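Local coordinates for carbohydrate deacetylase (Enterococcus faecalis, PDB 2I5I), which probably removes acetyl groups from acetylated carbohydrates during oligosaccharide breakdown, as a magnesium-dependent hydrolase of the YdjC family, at residues D13-I25 with A48-I61. Residues are numbered along the deposited sequence; the frame is centred on the assembly and turned at random.
Sequences DFGYTPAVTQGII and AMESARISAPTLAI
Ser55 OG, in contact with Ile25 CD1, is held from two sides: it donates to Ser51 O at 2.9 Å and accepts from a water that also donates to Gln22 OE1. Helices 18-29 and 45-55 meet here on the outer side of a curled parallel sheet, consistent with the (beta/alpha) barrel-like fold of YdjC deacetylases. Ser55 OG stands between its backbone N and carbonyl carbon (chi1 84°), which brings it back above the Ser51 carbonyl plane. The other end of the Gln22 amide, NE2, donates to Ser51 OG at 2.9 Å; the bond is bent (141°), though the oxygen lies close to the amide plane. Small serines suit both places, since Ile25 CD1 fits against both hydroxyls.

The helix segments run 27° from parallel, their axes 10.4 Å apart, and Ala48, Ala52 and Ala56 keep the seam slim. Ile25 CG1 packs on Ala56 CB at 4.1 Å. Gly15 suits its positive phi, and its bare CA lets Ala48 CB approach to 3.5 Å. Phe14, CG anti to the backbone N, fills the floor obliquely: CE2 lies 3.4 Å from Ala48 O, CZ 3.9 Å from Ala52 CB, and CE1 and CE2 meet Leu59 CD2 and Ile61 CD1, respectively; Thr36 of strand 35-38 also touches it. Thr21 does two jobs: CG2 packs on Ala48 CB, and OG1 accepts from Gly15 N at 2.9 Å.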
loop_
_atom_site.group_PDB
_atom_site.type_symbol
_atom_site.label_atom_id
_atom_site.label_comp_id
_atom_site.label_asym_id
_atom_site.label_seq_id
_atom_site.Cartn_x
_atom_site.Cartn_y
_atom_site.Cartn_z
ATOM N N ASP A 13 13.864 -3.464 -21.845
ATOM C CA ASP A 13 12.828 -2.563 -22.310
ATOM C C ASP A 13 11.721 -2.295 -21.297
ATOM O O ASP A 13 10.601 -1.941 -21.679
ATOM C CB ASP A 13 12.192 -3.089 -23.608
ATOM C CG ASP A 13 13.135 -3.089 -24.797
ATOM O OD1 ASP A 13 14.140 -2.357 -24.716
ATOM O OD2 ASP A 13 12.896 -3.806 -25.802
ATOM N N PHE A 14 12.007 -2.403 -20.011
ATOM C CA PHE A 14 11.018 -1.945 -19.003
ATOM C C PHE A 14 10.605 -0.518 -19.269
ATOM O O PHE A 14 11.425 0.342 -19.604
ATOM C CB PHE A 14 11.588 -2.108 -17.598
ATOM C CG PHE A 14 10.525 -2.209 -16.506
ATOM C CD1 PHE A 14 9.668 -3.305 -16.493
ATOM C CD2 PHE A 14 10.429 -1.222 -15.547
ATOM C CE1 PHE A 14 8.701 -3.390 -15.500
ATOM C CE2 PHE A 14 9.466 -1.306 -14.545
ATOM C CZ PHE A 14 8.627 -2.401 -14.534
ATOM N N GLY A 15 9.316 -0.179 -19.150
ATOM C CA GLY A 15 8.838 1.156 -19.411
ATOM C C GLY A 15 8.707 1.505 -20.879
ATOM O O GLY A 15 8.321 2.632 -21.198
ATOM N N TYR A 16 9.020 0.575 -21.776
ATOM C CA TYR A 16 8.927 0.827 -23.205
ATOM C C TYR A 16 7.499 1.222 -23.558
ATOM O O TYR A 16 7.211 2.276 -24.132
ATOM C CB TYR A 16 9.400 -0.403 -23.960
ATOM C CG TYR A 16 9.708 -0.242 -25.427
ATOM C CD1 TYR A 16 9.876 1.002 -26.023
ATOM C CD2 TYR A 16 9.832 -1.375 -26.216
ATOM C CE1 TYR A 16 10.158 1.087 -27.372
ATOM C CE2 TYR A 16 10.119 -1.289 -27.570
ATOM C CZ TYR A 16 10.279 -0.050 -28.140
ATOM O OH TYR A 16 10.565 0.040 -29.490
ATOM N N THR A 17 6.567 0.332 -23.220
ATOM C CA THR A 17 5.135 0.618 -23.350
ATOM C C THR A 17 4.391 -0.026 -22.178
ATOM O O THR A 17 4.911 -0.948 -21.540
ATOM C CB THR A 17 4.543 0.208 -24.699
ATOM O OG1 THR A 17 3.835 -1.025 -24.594
ATOM C CG2 THR A 17 5.546 -0.149 -25.807
ATOM N N PRO A 18 3.190 0.433 -21.858
ATOM C CA PRO A 18 2.433 -0.179 -20.749
ATOM C C PRO A 18 2.326 -1.694 -20.789
ATOM O O PRO A 18 2.451 -2.351 -19.761
ATOM C CB PRO A 18 1.039 0.471 -20.923
ATOM C CG PRO A 18 1.404 1.842 -21.419
ATOM C CD PRO A 18 2.461 1.536 -22.471
ATOM N N ALA A 19 2.089 -2.337 -21.931
ATOM C CA ALA A 19 1.989 -3.774 -22.009
ATOM C C ALA A 19 3.335 -4.500 -21.928
ATOM O O ALA A 19 3.404 -5.622 -21.449
ATOM C CB ALA A 19 1.325 -4.216 -23.316
ATOM N N VAL A 20 4.392 -3.854 -22.417
ATOM C CA VAL A 20 5.720 -4.430 -22.231
ATOM C C VAL A 20 5.979 -4.480 -20.723
ATOM O O VAL A 20 6.285 -5.552 -20.218
ATOM C CB VAL A 20 6.816 -3.640 -22.958
ATOM C CG1 VAL A 20 8.188 -4.158 -22.518
ATOM C CG2 VAL A 20 6.680 -3.749 -24.467
ATOM N N THR A 21 5.821 -3.365 -20.022
ATOM C CA THR A 21 6.023 -3.298 -18.573
ATOM C C THR A 21 5.255 -4.404 -17.860
ATOM O O THR A 21 5.741 -5.120 -16.984
ATOM C CB THR A 21 5.620 -1.924 -18.047
ATOM O OG1 THR A 21 6.587 -0.959 -18.563
ATOM C CG2 THR A 21 5.637 -1.805 -16.533
ATOM N N GLN A 22 3.981 -4.603 -18.234
ATOM C CA GLN A 22 3.239 -5.634 -17.481
ATOM C C GLN A 22 3.628 -7.048 -17.893
ATOM O O GLN A 22 3.588 -7.990 -17.102
ATOM C CB GLN A 22 1.735 -5.423 -17.639
ATOM C CG GLN A 22 1.211 -4.125 -17.038
ATOM C CD GLN A 22 1.440 -4.059 -15.541
ATOM O OE1 GLN A 22 1.282 -5.049 -14.842
ATOM N NE2 GLN A 22 1.771 -2.893 -14.988
ATOM N N GLY A 23 4.037 -7.238 -19.145
ATOM C CA GLY A 23 4.560 -8.532 -19.545
ATOM C C GLY A 23 5.840 -8.877 -18.802
ATOM O O GLY A 23 6.022 -10.016 -18.389
ATOM N N ILE A 24 6.716 -7.884 -18.621
ATOM C CA ILE A 24 7.908 -8.156 -17.807
ATOM C C ILE A 24 7.556 -8.493 -16.376
ATOM O O ILE A 24 8.072 -9.445 -15.789
ATOM C CB ILE A 24 8.869 -6.955 -17.866
ATOM C CG1 ILE A 24 9.508 -6.828 -19.257
ATOM C CG2 ILE A 24 9.946 -7.037 -16.812
ATOM C CD1 ILE A 24 10.071 -5.466 -19.557
ATOM N N ILE A 25 6.636 -7.726 -15.765
ATOM C CA ILE A 25 6.250 -8.035 -14.387
ATOM C C ILE A 25 5.721 -9.450 -14.264
ATOM O O ILE A 25 6.034 -10.140 -13.290
ATOM C CB ILE A 25 5.249 -6.972 -13.881
ATOM C CG1 ILE A 25 5.913 -5.622 -13.640
ATOM C CG2 ILE A 25 4.515 -7.448 -12.630
ATOM C CD1 ILE A 25 5.031 -4.436 -13.299
ATOM N N ALA A 48 5.903 3.048 -15.177
ATOM C CA ALA A 48 6.462 1.713 -15.040
ATOM C C ALA A 48 7.133 1.530 -13.693
ATOM O O ALA A 48 7.017 0.518 -12.989
ATOM C CB ALA A 48 7.441 1.460 -16.186
HETATM N N MSE A 49 7.886 2.554 -13.266
HETATM C CA MSE A 49 8.609 2.416 -12.012
HETATM C C MSE A 49 7.638 2.390 -10.839
HETATM O O MSE A 49 7.829 1.669 -9.862
HETATM C CB MSE A 49 9.646 3.555 -11.923
HETATM C CG MSE A 49 10.706 3.438 -13.013
HETATM SE SE MSE A 49 11.799 2.008 -12.862
HETATM C CE MSE A 49 12.504 2.314 -11.243
ATOM N N GLU A 50 6.546 3.151 -10.951
ATOM C CA GLU A 50 5.490 3.081 -9.933
ATOM C C GLU A 50 4.847 1.697 -9.900
ATOM O O GLU A 50 4.636 1.109 -8.825
ATOM C CB GLU A 50 4.430 4.147 -10.228
ATOM C CG GLU A 50 3.167 4.121 -9.396
ATOM C CD GLU A 50 3.365 4.131 -7.901
ATOM O OE1 GLU A 50 4.438 4.532 -7.402
ATOM O OE2 GLU A 50 2.412 3.727 -7.199
ATOM N N SER A 51 4.522 1.128 -11.042
ATOM C CA SER A 51 3.917 -0.210 -11.074
ATOM C C SER A 51 4.813 -1.242 -10.423
ATOM O O SER A 51 4.474 -2.154 -9.662
ATOM C CB SER A 51 3.610 -0.594 -12.524
ATOM O OG SER A 51 2.961 -1.841 -12.618
ATOM N N ALA A 52 6.125 -1.091 -10.723
ATOM C CA ALA A 52 7.048 -2.025 -10.062
ATOM C C ALA A 52 7.030 -1.882 -8.554
ATOM O O ALA A 52 7.061 -2.873 -7.821
ATOM C CB ALA A 52 8.452 -1.806 -10.643
ATOM N N ARG A 53 7.019 -0.649 -8.078
ATOM C CA ARG A 53 7.042 -0.384 -6.658
ATOM C C ARG A 53 5.851 -1.047 -5.953
ATOM O O ARG A 53 6.017 -1.583 -4.881
ATOM C CB ARG A 53 6.981 1.111 -6.371
ATOM C CG ARG A 53 6.980 1.487 -4.908
ATOM C CD ARG A 53 6.807 2.989 -4.699
ATOM N NE ARG A 53 5.456 3.430 -5.033
ATOM C CZ ARG A 53 4.425 3.535 -4.210
ATOM N NH1 ARG A 53 4.513 3.239 -2.919
ATOM N NH2 ARG A 53 3.259 3.950 -4.688
ATOM N N ILE A 54 4.702 -0.956 -6.625
ATOM C CA ILE A 54 3.528 -1.451 -5.879
ATOM C C ILE A 54 3.222 -2.892 -6.212
ATOM O O ILE A 54 2.680 -3.570 -5.322
ATOM C CB ILE A 54 2.304 -0.563 -6.116
ATOM C CG1 ILE A 54 1.696 -0.644 -7.508
ATOM C CG2 ILE A 54 2.654 0.888 -5.784
ATOM C CD1 ILE A 54 0.454 0.214 -7.681
ATOM N N SER A 55 3.530 -3.357 -7.415
ATOM C CA SER A 55 3.140 -4.713 -7.797
ATOM C C SER A 55 4.301 -5.657 -8.073
ATOM O O SER A 55 4.064 -6.876 -8.171
ATOM C CB SER A 55 2.181 -4.611 -8.997
ATOM O OG SER A 55 2.838 -4.490 -10.222
ATOM N N ALA A 56 5.552 -5.198 -8.167
ATOM C CA ALA A 56 6.702 -6.088 -8.339
ATOM C C ALA A 56 7.882 -5.653 -7.472
ATOM O O ALA A 56 8.972 -5.431 -8.006
ATOM C CB ALA A 56 7.128 -6.119 -9.803
ATOM N N PRO A 57 7.700 -5.497 -6.168
ATOM C CA PRO A 57 8.718 -4.902 -5.298
ATOM C C PRO A 57 9.998 -5.736 -5.230
ATOM O O PRO A 57 11.043 -5.225 -4.813
ATOM C CB PRO A 57 8.061 -4.892 -3.911
ATOM C CG PRO A 57 7.009 -5.961 -3.995
ATOM C CD PRO A 57 6.497 -5.884 -5.405
ATOM N N THR A 58 9.941 -7.004 -5.625
ATOM C CA THR A 58 11.110 -7.852 -5.621
ATOM C C THR A 58 11.944 -7.693 -6.893
ATOM O O THR A 58 13.003 -8.323 -7.038
ATOM C CB THR A 58 10.726 -9.336 -5.474
ATOM O OG1 THR A 58 9.752 -9.688 -6.462
ATOM C CG2 THR A 58 10.065 -9.589 -4.121
ATOM N N LEU A 59 11.468 -6.893 -7.846
ATOM C CA LEU A 59 12.150 -6.887 -9.150
ATOM C C LEU A 59 13.331 -5.933 -9.170
ATOM O O LEU A 59 13.202 -4.764 -8.815
ATOM C CB LEU A 59 11.148 -6.552 -10.249
ATOM C CG LEU A 59 11.692 -6.363 -11.666
ATOM C CD1 LEU A 59 12.389 -7.625 -12.142
ATOM C CD2 LEU A 59 10.593 -5.971 -12.641
ATOM N N ALA A 60 14.493 -6.456 -9.587
ATOM C CA ALA A 60 15.668 -5.582 -9.665
ATOM C C ALA A 60 15.648 -4.813 -10.977
ATOM O O ALA A 60 15.275 -5.317 -12.038
ATOM C CB ALA A 60 16.939 -6.393 -9.485
ATOM N N ILE A 61 16.037 -3.532 -10.924
ATOM C CA ILE A 61 15.916 -2.674 -12.085
ATOM C C ILE A 61 17.164 -1.814 -12.345
ATOM O O ILE A 61 17.592 -1.095 -11.448
ATOM C CB ILE A 61 14.706 -1.722 -11.941
ATOM C CG1 ILE A 61 13.411 -2.488 -11.649
ATOM C CG2 ILE A 61 14.568 -0.825 -13.153
ATOM C CD1 ILE A 61 12.227 -1.556 -11.447
HETATM O O HOH W 1 1.084 -4.995 -12.105
#